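Local coordinates for prepilin-like protein (Thermus thermophilus, PDB 6QVF) that is a competence-associated type IV pilin that probably serves at the pilus tip as a receptor for DNA during natural transformation, at residues 31-36 against 57-62. Residues are numbered along the deposited sequence; the frame is centred on the assembly and turned at random.
Sequences KSEIVP and SFYFVD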
loop_
_atom_site.group_PDB
_atom_site.type_symbol
_atom_site.label_atom_id
_atom_site.label_comp_id
_atom_site.label_asym_id
_atom_site.label_seq_id
_atom_site.Cartn_x
_atom_site.Cartn_y
_atom_site.Cartn_z
ATOM N N LYS B 31 -6.522 17.145 -4.354
ATOM C CA LYS B 31 -7.212 18.441 -4.276
ATOM C C LYS B 31 -6.824 19.316 -5.474
ATOM O O LYS B 31 -5.666 19.349 -5.891
ATOM C CB LYS B 31 -6.806 19.124 -2.963
ATOM C CG LYS B 31 -7.454 20.461 -2.661
ATOM C CD LYS B 31 -7.264 20.848 -1.216
ATOM C CE LYS B 31 -5.835 21.093 -0.819
ATOM N NZ LYS B 31 -5.737 21.601 0.566
ATOM N N SER B 32 -7.772 20.120 -5.953
ATOM C CA SER B 32 -7.511 21.123 -6.974
ATOM C C SER B 32 -8.187 22.415 -6.539
ATOM O O SER B 32 -9.116 22.388 -5.689
ATOM C CB SER B 32 -7.953 20.693 -8.323
ATOM O OG SER B 32 -9.350 20.550 -8.425
ATOM N N GLU B 33 -7.734 23.526 -7.140
ATOM C CA GLU B 33 -8.261 24.861 -6.855
ATOM C C GLU B 33 -8.200 25.681 -8.137
ATOM O O GLU B 33 -7.312 25.469 -8.997
ATOM C CB GLU B 33 -7.400 25.397 -5.710
ATOM C CG GLU B 33 -7.469 26.850 -5.370
ATOM C CD GLU B 33 -6.453 27.230 -4.311
ATOM O OE1 GLU B 33 -6.038 26.348 -3.521
ATOM O OE2 GLU B 33 -6.070 28.412 -4.270
ATOM N N ILE B 34 -9.132 26.614 -8.271
ATOM C CA ILE B 34 -9.135 27.532 -9.385
ATOM C C ILE B 34 -8.279 28.745 -9.012
ATOM O O ILE B 34 -8.418 29.318 -7.924
ATOM C CB ILE B 34 -10.577 27.951 -9.728
ATOM C CG1 ILE B 34 -11.466 26.757 -10.041
ATOM C CG2 ILE B 34 -10.565 28.935 -10.880
ATOM C CD1 ILE B 34 -10.903 25.821 -11.072
ATOM N N VAL B 35 -7.407 29.148 -9.938
ATOM C CA VAL B 35 -6.498 30.251 -9.714
ATOM C C VAL B 35 -6.485 31.123 -10.966
ATOM O O VAL B 35 -6.777 30.670 -12.067
ATOM C CB VAL B 35 -5.075 29.767 -9.357
ATOM C CG1 VAL B 35 -5.074 28.858 -8.127
ATOM C CG2 VAL B 35 -4.393 29.076 -10.539
ATOM N N PRO B 36 -6.104 32.402 -10.829
ATOM C CA PRO B 36 -6.011 33.297 -11.982
ATOM C C PRO B 36 -4.776 32.980 -12.830
ATOM O O PRO B 36 -3.865 32.264 -12.368
ATOM C CB PRO B 36 -5.949 34.696 -11.368
ATOM C CG PRO B 36 -5.510 34.504 -9.956
ATOM C CD PRO B 36 -5.887 33.086 -9.554
ATOM N N SER B 57 -5.331 24.444 -10.682
ATOM C CA SER B 57 -4.104 24.139 -10.006
ATOM C C SER B 57 -4.306 22.837 -9.250
ATOM O O SER B 57 -5.260 22.705 -8.459
ATOM C CB SER B 57 -3.726 25.248 -9.070
ATOM O OG SER B 57 -2.498 24.998 -8.378
ATOM N N PHE B 58 -3.391 21.884 -9.482
ATOM C CA PHE B 58 -3.473 20.581 -8.811
ATOM C C PHE B 58 -2.421 20.469 -7.708
ATOM O O PHE B 58 -1.239 20.577 -7.975
ATOM C CB PHE B 58 -3.252 19.440 -9.806
ATOM C CG PHE B 58 -4.260 19.384 -10.918
ATOM C CD1 PHE B 58 -5.503 18.854 -10.690
ATOM C CD2 PHE B 58 -3.991 19.889 -12.181
ATOM C CE1 PHE B 58 -6.444 18.784 -11.693
ATOM C CE2 PHE B 58 -4.953 19.837 -13.179
ATOM C CZ PHE B 58 -6.177 19.290 -12.924
ATOM N N TYR B 59 -2.882 20.209 -6.493
ATOM C CA TYR B 59 -1.964 19.997 -5.386
ATOM C C TYR B 59 -1.087 18.760 -5.638
ATOM O O TYR B 59 -0.052 18.618 -4.993
ATOM C CB TYR B 59 -2.713 19.886 -4.059
ATOM C CG TYR B 59 -3.120 21.208 -3.465
ATOM C CD1 TYR B 59 -4.059 22.009 -4.093
ATOM C CD2 TYR B 59 -2.485 21.722 -2.356
ATOM C CE1 TYR B 59 -4.436 23.236 -3.562
ATOM C CE2 TYR B 59 -2.868 22.933 -1.795
ATOM C CZ TYR B 59 -3.819 23.718 -2.425
ATOM O OH TYR B 59 -4.175 24.941 -1.914
ATOM N N PHE B 60 -1.550 17.852 -6.493
ATOM C CA PHE B 60 -0.748 16.683 -6.865
ATOM C C PHE B 60 0.683 17.131 -7.194
ATOM O O PHE B 60 1.677 16.498 -6.797
ATOM C CB PHE B 60 -1.394 15.938 -8.026
ATOM C CG PHE B 60 -0.611 14.737 -8.462
ATOM C CD1 PHE B 60 0.487 14.869 -9.305
ATOM C CD2 PHE B 60 -0.939 13.493 -7.960
ATOM C CE1 PHE B 60 1.243 13.754 -9.648
ATOM C CE2 PHE B 60 -0.208 12.375 -8.361
ATOM C CZ PHE B 60 0.873 12.514 -9.182
ATOM N N VAL B 61 0.789 18.204 -7.977
ATOM C CA VAL B 61 2.110 18.699 -8.409
ATOM C C VAL B 61 2.951 19.121 -7.210
ATOM O O VAL B 61 4.142 18.790 -7.123
ATOM C CB VAL B 61 1.947 19.857 -9.409
ATOM C CG1 VAL B 61 3.284 20.440 -9.852
ATOM C CG2 VAL B 61 1.121 19.436 -10.607
ATOM N N ASP B 62 2.352 19.882 -6.292
ATOM C CA ASP B 62 3.039 20.355 -5.123
ATOM C C ASP B 62 3.547 19.181 -4.285
ATOM O O ASP B 62 4.715 19.152 -3.897
ATOM C CB ASP B 62 2.165 21.288 -4.294
ATOM C CG ASP B 62 1.712 22.451 -5.155
ATOM O OD1 ASP B 62 2.530 23.360 -5.366
ATOM O OD2 ASP B 62 0.574 22.380 -5.682
HETATM O O HOH W 1 -4.313 17.239 -7.153
#
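The Tyr59 ring carries Lys31 over one face and meets Glu33 at its edge; Arg86, outside both segments, also makes a cation-pi contact with it. Lys31 CG stands anti to the backbone N, and a bend at chi3 (65°) folds the chain over the ring, so that Lys31 CE sits 3.5 Å from the Tyr59 ring centroid, almost exactly on the normal, as a CH-pi contact. Lys31 NZ follows, still above the face, 4.3 Å from the same centroid, close enough for a cation-pi interaction. In the ring plane, Tyr59 OH donates to Glu33 OE1 at 2.8 Å, meeting the oxygen nearly along its C-O axis; the carboxylate is turned 39° from the ring. The Phe58 ring, by contrast, meets Ser32 CB obliquely on the face of the sheet that Ser32 and Phe58 share.

Along the backbone, strands 32-35 and 55-58 pair antiparallel: Glu33 N donates to Ser57 O at 2.9 Å and Ser57 N returns to Glu33 O at 2.8 Å. Tyr59 N, just past the strand, adds a 3.0 Å bond to Lys31 O, which also accepts a hydrogen bond from a water that in turn accepts one from Phe60 N. The pair belongs to a small antiparallel sheet between the long helix 2-30 and the four-stranded sheet, the alpha-beta loop region of a type IV pilin.

An alanine in place of Tyr59 would remove the phenol and would probably leave Lys31 without its aromatic platform and Glu33 without this hydroxyl donor.

Two cationic side chains and a carboxylate thus gather round one phenol; Arg86 makes a long, weak ion pair with Glu33, which would probably help keep the carboxylate ionised and so favour it as acceptor for the phenol.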